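Local coordinates for succinate dehydrogenase subunit A (PDB 7D6V), which probably oxidises succinate to fumarate as the FAD-carrying flavoprotein of the mycobacterial succinate dehydrogenase Sdh1, feeding electrons toward quinone, at residues L107-K112 with A130-R135; Y482-E487 with R517-V522. All coordinates share one frame; numbering follows the deposited sequence.

Contact 1. Residues L107-K112 with A130-R135; sequences LFDRTK and AHVGDR
Asp109 grips the 130-135 loop with both backbone and side chain. Its N-H points almost straight at His131 O (3.0 Å between Asp109 N and His131 O, 169° at the hydrogen), close to the carbonyl plane. Its CG lies anti to the carbonyl carbon, beside the backbone N (chi1 -73°), and the carboxylate reaches over to Val132 and Gly133. There Gly133 N donates to Asp109 OD1 at 3.2 Å, meeting the oxygen from above the carboxylate plane. The two bonds flank Val132 and hold the loop as it turns toward the helix whose N-cap position is Arg135. Asp109 OD1 also lies 3.2 Å from His131 CE1, with carboxylate and imidazole planes 78° apart; the two side chains cross at about a right angle without a hydrogen bond.

The close-packed part lies around Phe108 and Val132, both buried. Val132 CG2, anti to the backbone N, packs 3.6 Å from Leu107 O, while Val132 CB faces Phe108 CA. The Phe108 ring turns its edge to the His131 carbonyl, and its CD1 lies 4.2 Å from Ala130 CB. Toward the partly exposed Gly133, by contrast, the contact thins, and little more than the glycine N-H is engaged.

This pairing of two irregular loops belongs to the FAD-binding part of the flavoprotein, with the His131 side chain about 9 Å from the flavin cofactor. Gln140 of the iron-sulfur subunit donates to Leu107 O and, weakly, to Asp109 OD2. Within the chain, the contact joins the loop after helix 84-102 to the link between strand 129-130 and helix 136-159.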
ATOM      1  N   LEU A 107      11.857   8.790   1.765  1.00 14.47           N
ATOM      2  CA  LEU A 107      11.489  10.165   1.434  1.00 14.47           C
ATOM      3  C   LEU A 107      10.322  10.586   2.320  1.00 14.47           C
ATOM      4  O   LEU A 107       9.165  10.279   2.016  1.00 14.47           O
ATOM      5  CB  LEU A 107      11.132  10.296  -0.042  1.00 14.47           C
ATOM      6  CG  LEU A 107      12.265  10.144  -1.054  1.00 14.47           C
ATOM      7  CD1 LEU A 107      11.702  10.090  -2.451  1.00 14.47           C
ATOM      8  CD2 LEU A 107      13.252  11.282  -0.924  1.00 14.47           C
ATOM      9  N   PHE A 108      10.622  11.284   3.410  1.00 15.04           N
ATOM     10  CA  PHE A 108       9.590  11.857   4.256  1.00 15.04           C
ATOM     11  C   PHE A 108       9.133  13.200   3.695  1.00 15.04           C
ATOM     12  O   PHE A 108       9.673  13.712   2.712  1.00 15.04           O
ATOM     13  CB  PHE A 108      10.103  12.041   5.683  1.00 15.04           C
ATOM     14  CG  PHE A 108      10.420  10.759   6.389  1.00 15.04           C
ATOM     15  CD1 PHE A 108       9.444  10.088   7.102  1.00 15.04           C
ATOM     16  CD2 PHE A 108      11.697  10.230   6.349  1.00 15.04           C
ATOM     17  CE1 PHE A 108       9.734   8.912   7.757  1.00 15.04           C
ATOM     18  CE2 PHE A 108      11.992   9.053   7.003  1.00 15.04           C
ATOM     19  CZ  PHE A 108      11.010   8.393   7.708  1.00 15.04           C
ATOM     20  N   ASP A 109       8.117  13.772   4.332  1.00 15.35           N
ATOM     21  CA  ASP A 109       7.756  15.151   4.051  1.00 15.35           C
ATOM     22  C   ASP A 109       8.836  16.082   4.585  1.00 15.35           C
ATOM     23  O   ASP A 109       9.542  15.763   5.544  1.00 15.35           O
ATOM     24  CB  ASP A 109       6.404  15.492   4.672  1.00 15.35           C
ATOM     25  CG  ASP A 109       5.249  14.852   3.936  1.00 15.35           C
ATOM     26  OD1 ASP A 109       4.200  14.613   4.566  1.00 15.35           O
ATOM     27  OD2 ASP A 109       5.387  14.585   2.726  1.00 15.35           O
ATOM     28  N   ARG A 110       8.970  17.240   3.951  1.00 14.88           N
ATOM     29  CA  ARG A 110      10.073  18.145   4.234  1.00 14.88           C
ATOM     30  C   ARG A 110       9.572  19.443   4.848  1.00 14.88           C
ATOM     31  O   ARG A 110       8.419  19.837   4.661  1.00 14.88           O
ATOM     32  CB  ARG A 110      10.873  18.455   2.964  1.00 14.88           C
ATOM     33  CG  ARG A 110      11.076  17.272   2.038  1.00 14.88           C
ATOM     34  CD  ARG A 110      11.815  16.136   2.723  1.00 14.88           C
ATOM     35  NE  ARG A 110      13.145  16.522   3.177  1.00 14.88           N
ATOM     36  CZ  ARG A 110      13.947  15.731   3.879  1.00 14.88           C
ATOM     37  NH1 ARG A 110      13.549  14.513   4.207  1.00 14.88           N
ATOM     38  NH2 ARG A 110      15.142  16.154   4.255  1.00 14.88           N
ATOM     39  N   THR A 111      10.456  20.098   5.596  1.00 16.21           N
ATOM     40  CA  THR A 111      10.212  21.434   6.107  1.00 16.21           C
ATOM     41  C   THR A 111      10.768  22.470   5.131  1.00 16.21           C
ATOM     42  O   THR A 111      11.285  22.142   4.061  1.00 16.21           O
ATOM     43  CB  THR A 111      10.829  21.604   7.494  1.00 16.21           C
ATOM     44  OG1 THR A 111      12.257  21.609   7.389  1.00 16.21           O
ATOM     45  CG2 THR A 111      10.403  20.481   8.407  1.00 16.21           C
ATOM     46  N   LYS A 112      10.654  23.747   5.504  1.00 18.61           N
ATOM     47  CA  LYS A 112      11.188  24.814   4.664  1.00 18.61           C
ATOM     48  C   LYS A 112      12.710  24.786   4.611  1.00 18.61           C
ATOM     49  O   LYS A 112      13.298  25.183   3.600  1.00 18.61           O
ATOM     50  CB  LYS A 112      10.701  26.171   5.169  1.00 18.61           C
ATOM     51  CG  LYS A 112       9.185  26.377   5.175  1.00 18.61           C
ATOM     52  CD  LYS A 112       8.587  26.511   3.777  1.00 18.61           C
ATOM     53  CE  LYS A 112       8.080  25.190   3.218  1.00 18.61           C
ATOM     54  NZ  LYS A 112       7.408  25.372   1.904  1.00 18.61           N
ATOM     55  N   ALA A 130       7.807  12.058  12.586  1.00 14.51           N
ATOM     56  CA  ALA A 130       8.218  12.100  11.191  1.00 14.51           C
ATOM     57  C   ALA A 130       7.224  11.319  10.344  1.00 14.51           C
ATOM     58  O   ALA A 130       6.897  10.173  10.656  1.00 14.51           O
ATOM     59  CB  ALA A 130       9.621  11.520  11.034  1.00 14.51           C
ATOM     60  N   HIS A 131       6.756  11.932   9.262  1.00 15.41           N
ATOM     61  CA  HIS A 131       5.634  11.389   8.513  1.00 15.41           C
ATOM     62  C   HIS A 131       5.816  11.650   7.027  1.00 15.41           C
ATOM     63  O   HIS A 131       6.601  12.504   6.611  1.00 15.41           O
ATOM     64  CB  HIS A 131       4.312  12.007   8.978  1.00 15.41           C
ATOM     65  CG  HIS A 131       4.210  13.471   8.694  1.00 15.41           C
ATOM     66  ND1 HIS A 131       3.496  13.974   7.630  1.00 15.41           N
ATOM     67  CD2 HIS A 131       4.764  14.538   9.314  1.00 15.41           C
ATOM     68  CE1 HIS A 131       3.600  15.290   7.616  1.00 15.41           C
ATOM     69  NE2 HIS A 131       4.364  15.658   8.628  1.00 15.41           N
ATOM     70  N   VAL A 132       5.079  10.881   6.230  1.00 16.10           N
ATOM     71  CA  VAL A 132       4.861  11.161   4.814  1.00 16.10           C
ATOM     72  C   VAL A 132       3.399  10.841   4.508  1.00 16.10           C
ATOM     73  O   VAL A 132       2.979   9.682   4.602  1.00 16.10           O
ATOM     74  CB  VAL A 132       5.827  10.389   3.894  1.00 16.10           C
ATOM     75  CG1 VAL A 132       5.673   8.874   4.009  1.00 16.10           C
ATOM     76  CG2 VAL A 132       5.630  10.821   2.455  1.00 16.10           C
ATOM     77  N   GLY A 133       2.617  11.870   4.190  1.00 17.06           N
ATOM     78  CA  GLY A 133       1.185  11.685   4.018  1.00 17.06           C
ATOM     79  C   GLY A 133       0.586  11.029   5.240  1.00 17.06           C
ATOM     80  O   GLY A 133       0.907  11.382   6.380  1.00 17.06           O
ATOM     81  N   ASP A 134      -0.285  10.055   5.013  1.00 18.81           N
ATOM     82  CA  ASP A 134      -0.571   9.033   6.013  1.00 18.81           C
ATOM     83  C   ASP A 134      -0.245   7.680   5.391  1.00 18.81           C
ATOM     84  O   ASP A 134      -1.134   6.892   5.066  1.00 18.81           O
ATOM     85  CB  ASP A 134      -2.034   9.109   6.461  1.00 18.81           C
ATOM     86  CG  ASP A 134      -2.336  10.360   7.260  1.00 18.81           C
ATOM     87  OD1 ASP A 134      -1.423  10.874   7.936  1.00 18.81           O
ATOM     88  OD2 ASP A 134      -3.490  10.833   7.209  1.00 18.81           O
ATOM     89  N   ARG A 135       1.056   7.412   5.242  1.00 16.32           N
ATOM     90  CA  ARG A 135       1.545   6.116   4.792  1.00 16.32           C
ATOM     91  C   ARG A 135       2.909   5.802   5.395  1.00 16.32           C
ATOM     92  O   ARG A 135       3.744   5.173   4.737  1.00 16.32           O
ATOM     93  CB  ARG A 135       1.592   6.047   3.262  1.00 16.32           C
ATOM     94  CG  ARG A 135       2.170   7.271   2.591  1.00 16.32           C
ATOM     95  CD  ARG A 135       2.176   7.111   1.082  1.00 16.32           C
ATOM     96  NE  ARG A 135       2.781   8.259   0.416  1.00 16.32           N
ATOM     97  CZ  ARG A 135       2.141   9.397   0.166  1.00 16.32           C
ATOM     98  NH1 ARG A 135       2.768  10.391  -0.446  1.00 16.32           N
ATOM     99  NH2 ARG A 135       0.874   9.541   0.527  1.00 16.32           N
TER

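Contact 2. Residues Y482-E487 with R517-V522; sequences YTLHAE and RRYANV
Leu484 and Arg518 carry the packing between helix 481-495 and the C-terminal end of helix 502-518, two antiparallel helices packed side by side in the helical C-terminal region of the flavoprotein. The leucine projects toward the other segment and its two methyls part, one to the Arg518 side chain and one toward Tyr519 and Val522. Leu484 CD2 sits over one face of the Arg518 guanidinium, offset toward the rim, and also lies 3.9 Å from Arg518 CB. The other branch, Leu484 CD1, is 4.1 Å from Tyr519 CA and 4.3 Å from Val522 CB, and meets the Tyr519 ring at its edge.

Arg518 bends at chi3 (59°), while Glu487 runs extended beyond CG. The two side chains cross at about a right angle, with carboxylate and guanidinium planes 61° apart, and form a salt bridge at the guanidinium edge. Thr483 CG2 approaches that same edge. Arg518 NH2 has a second acidic partner in Glu479, so two carboxylates probably balance the positive charge. Tyr519 OH is anchored to Ala537 O on helix 532-556. In the Glu487 bridge, the modelled approach of Glu487 OE1 to Arg518 NH1 is doubtfully short, and the second bond, from Arg518 NH2 to Glu487 OE2, is weak at 3.4 Å.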
ATOM      1  N   TYR A 482     -12.606 -23.377  11.947  1.00 18.28           N
ATOM      2  CA  TYR A 482     -13.239 -22.067  11.847  1.00 18.28           C
ATOM      3  C   TYR A 482     -14.259 -21.858  12.957  1.00 18.28           C
ATOM      4  O   TYR A 482     -14.347 -20.766  13.532  1.00 18.28           O
ATOM      5  CB  TYR A 482     -13.892 -21.913  10.474  1.00 18.28           C
ATOM      6  CG  TYR A 482     -12.911 -21.926   9.325  1.00 18.28           C
ATOM      7  CD1 TYR A 482     -12.340 -20.752   8.862  1.00 18.28           C
ATOM      8  CD2 TYR A 482     -12.555 -23.112   8.703  1.00 18.28           C
ATOM      9  CE1 TYR A 482     -11.445 -20.757   7.816  1.00 18.28           C
ATOM     10  CE2 TYR A 482     -11.657 -23.126   7.656  1.00 18.28           C
ATOM     11  CZ  TYR A 482     -11.107 -21.946   7.217  1.00 18.28           C
ATOM     12  OH  TYR A 482     -10.216 -21.952   6.174  1.00 18.28           O
ATOM     13  N   THR A 483     -15.034 -22.896  13.277  1.00 19.95           N
ATOM     14  CA  THR A 483     -16.007 -22.803  14.359  1.00 19.95           C
ATOM     15  C   THR A 483     -15.321 -22.557  15.697  1.00 19.95           C
ATOM     16  O   THR A 483     -15.748 -21.700  16.482  1.00 19.95           O
ATOM     17  CB  THR A 483     -16.848 -24.080  14.402  1.00 19.95           C
ATOM     18  OG1 THR A 483     -17.684 -24.138  13.241  1.00 19.95           O
ATOM     19  CG2 THR A 483     -17.716 -24.119  15.647  1.00 19.95           C
ATOM     20  N   LEU A 484     -14.242 -23.294  15.968  1.00 20.01           N
ATOM     21  CA  LEU A 484     -13.504 -23.107  17.213  1.00 20.01           C
ATOM     22  C   LEU A 484     -12.909 -21.707  17.290  1.00 20.01           C
ATOM     23  O   LEU A 484     -12.938 -21.067  18.349  1.00 20.01           O
ATOM     24  CB  LEU A 484     -12.399 -24.155  17.330  1.00 20.01           C
ATOM     25  CG  LEU A 484     -12.750 -25.561  17.817  1.00 20.01           C
ATOM     26  CD1 LEU A 484     -11.600 -26.509  17.531  1.00 20.01           C
ATOM     27  CD2 LEU A 484     -13.084 -25.572  19.288  1.00 20.01           C
ATOM     28  N   HIS A 485     -12.356 -21.222  16.177  1.00 19.40           N
ATOM     29  CA  HIS A 485     -11.781 -19.884  16.157  1.00 19.40           C
ATOM     30  C   HIS A 485     -12.839 -18.825  16.436  1.00 19.40           C
ATOM     31  O   HIS A 485     -12.600 -17.882  17.200  1.00 19.40           O
ATOM     32  CB  HIS A 485     -11.104 -19.626  14.813  1.00 19.40           C
ATOM     33  CG  HIS A 485     -10.416 -18.301  14.730  1.00 19.40           C
ATOM     34  ND1 HIS A 485     -10.293 -17.600  13.551  1.00 19.40           N
ATOM     35  CD2 HIS A 485      -9.809 -17.551  15.679  1.00 19.40           C
ATOM     36  CE1 HIS A 485      -9.641 -16.474  13.776  1.00 19.40           C
ATOM     37  NE2 HIS A 485      -9.336 -16.421  15.060  1.00 19.40           N
ATOM     38  N   ALA A 486     -14.016 -18.964  15.822  1.00 20.22           N
ATOM     39  CA  ALA A 486     -15.091 -18.006  16.057  1.00 20.22           C
ATOM     40  C   ALA A 486     -15.552 -18.034  17.509  1.00 20.22           C
ATOM     41  O   ALA A 486     -15.821 -16.982  18.102  1.00 20.22           O
ATOM     42  CB  ALA A 486     -16.260 -18.290  15.117  1.00 20.22           C
ATOM     43  N   GLU A 487     -15.657 -19.228  18.098  1.00 21.83           N
ATOM     44  CA  GLU A 487     -16.065 -19.313  19.498  1.00 21.83           C
ATOM     45  C   GLU A 487     -15.038 -18.660  20.414  1.00 21.83           C
ATOM     46  O   GLU A 487     -15.401 -17.939  21.353  1.00 21.83           O
ATOM     47  CB  GLU A 487     -16.296 -20.769  19.892  1.00 21.83           C
ATOM     48  CG  GLU A 487     -17.448 -21.417  19.153  1.00 21.83           C
ATOM     49  CD  GLU A 487     -17.839 -22.753  19.740  1.00 21.83           C
ATOM     50  OE1 GLU A 487     -17.310 -23.109  20.811  1.00 21.83           O
ATOM     51  OE2 GLU A 487     -18.680 -23.447  19.130  1.00 21.83           O
ATOM     52  N   ARG A 517     -10.038 -28.288  25.433  1.00 23.97           N
ATOM     53  CA  ARG A 517     -10.366 -29.711  25.390  1.00 23.97           C
ATOM     54  C   ARG A 517     -10.972 -30.092  24.045  1.00 23.97           C
ATOM     55  O   ARG A 517     -10.670 -31.160  23.500  1.00 23.97           O
ATOM     56  CB  ARG A 517     -11.318 -30.071  26.526  1.00 23.97           C
ATOM     57  CG  ARG A 517     -11.674 -31.544  26.581  1.00 23.97           C
ATOM     58  CD  ARG A 517     -12.944 -31.779  27.371  1.00 23.97           C
ATOM     59  NE  ARG A 517     -14.057 -30.983  26.863  1.00 23.97           N
ATOM     60  CZ  ARG A 517     -14.824 -31.337  25.839  1.00 23.97           C
ATOM     61  NH1 ARG A 517     -14.605 -32.479  25.205  1.00 23.97           N
ATOM     62  NH2 ARG A 517     -15.813 -30.548  25.450  1.00 23.97           N
ATOM     63  N   ARG A 518     -11.834 -29.232  23.498  1.00 22.28           N
ATOM     64  CA  ARG A 518     -12.402 -29.482  22.176  1.00 22.28           C
ATOM     65  C   ARG A 518     -11.349 -29.394  21.081  1.00 22.28           C
ATOM     66  O   ARG A 518     -11.503 -30.019  20.027  1.00 22.28           O
ATOM     67  CB  ARG A 518     -13.531 -28.495  21.889  1.00 22.28           C
ATOM     68  CG  ARG A 518     -14.833 -28.801  22.597  1.00 22.28           C
ATOM     69  CD  ARG A 518     -15.840 -27.694  22.369  1.00 22.28           C
ATOM     70  NE  ARG A 518     -16.115 -27.493  20.951  1.00 22.28           N
ATOM     71  CZ  ARG A 518     -16.747 -26.436  20.454  1.00 22.28           C
ATOM     72  NH1 ARG A 518     -17.172 -25.477  21.262  1.00 22.28           N
ATOM     73  NH2 ARG A 518     -16.951 -26.335  19.150  1.00 22.28           N
ATOM     74  N   TYR A 519     -10.291 -28.612  21.300  1.00 20.72           N
ATOM     75  CA  TYR A 519      -9.235 -28.480  20.301  1.00 20.72           C
ATOM     76  C   TYR A 519      -8.528 -29.798  20.012  1.00 20.72           C
ATOM     77  O   TYR A 519      -7.949 -29.951  18.932  1.00 20.72           O
ATOM     78  CB  TYR A 519      -8.212 -27.438  20.751  1.00 20.72           C
ATOM     79  CG  TYR A 519      -7.094 -27.216  19.763  1.00 20.72           C
ATOM     80  CD1 TYR A 519      -7.323 -26.571  18.558  1.00 20.72           C
ATOM     81  CD2 TYR A 519      -5.808 -27.654  20.034  1.00 20.72           C
ATOM     82  CE1 TYR A 519      -6.307 -26.370  17.654  1.00 20.72           C
ATOM     83  CE2 TYR A 519      -4.784 -27.455  19.135  1.00 20.72           C
ATOM     84  CZ  TYR A 519      -5.040 -26.811  17.947  1.00 20.72           C
ATOM     85  OH  TYR A 519      -4.024 -26.612  17.045  1.00 20.72           O
ATOM     86  N   ALA A 520      -8.557 -30.753  20.940  1.00 21.61           N
ATOM     87  CA  ALA A 520      -7.914 -32.037  20.699  1.00 21.61           C
ATOM     88  C   ALA A 520      -8.602 -32.850  19.611  1.00 21.61           C
ATOM     89  O   ALA A 520      -8.033 -33.846  19.156  1.00 21.61           O
ATOM     90  CB  ALA A 520      -7.864 -32.848  21.994  1.00 21.61           C
ATOM     91  N   ASN A 521      -9.801 -32.455  19.186  1.00 22.83           N
ATOM     92  CA  ASN A 521     -10.564 -33.178  18.179  1.00 22.83           C
ATOM     93  C   ASN A 521     -10.622 -32.452  16.843  1.00 22.83           C
ATOM     94  O   ASN A 521     -11.430 -32.822  15.987  1.00 22.83           O
ATOM     95  CB  ASN A 521     -11.981 -33.442  18.684  1.00 22.83           C
ATOM     96  CG  ASN A 521     -12.014 -34.387  19.858  1.00 22.83           C
ATOM     97  OD1 ASN A 521     -11.371 -35.433  19.844  1.00 22.83           O
ATOM     98  ND2 ASN A 521     -12.764 -34.023  20.889  1.00 22.83           N
ATOM     99  N   VAL A 522      -9.790 -31.435  16.638  1.00 21.98           N
ATOM    100  CA  VAL A 522      -9.878 -30.634  15.423  1.00 21.98           C
ATOM    101  C   VAL A 522      -9.431 -31.469  14.230  1.00 21.98           C
ATOM    102  O   VAL A 522      -8.337 -32.044  14.221  1.00 21.98           O
ATOM    103  CB  VAL A 522      -9.066 -29.336  15.558  1.00 21.98           C
ATOM    104  CG1 VAL A 522      -7.590 -29.618  15.793  1.00 21.98           C
ATOM    105  CG2 VAL A 522      -9.247 -28.475  14.327  1.00 21.98           C
TER

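How the contacts relate
From the N terminus, the first of the two closures is contact 1. There a 17-residue excursion with strand 118-119 and the start of strand 129-130 is closed before helix 136-159 begins. The chain then builds much of the FAD-binding region before reaching contact 2, where 29 mostly helical residues lie between 482-487 and 517-522 and bring two helices of the C-terminal region together. The closures are in series, neither nesting nor crossing. The centres of contact 1 and contact 2 are about 45 Å apart, and the nearest atoms of contact 1 and contact 2 about 26 Å apart, on opposite sides of the chain's centre. Contact 1 borders the iron-sulfur subunit broadly, whereas contact 2 reaches it through Tyr482.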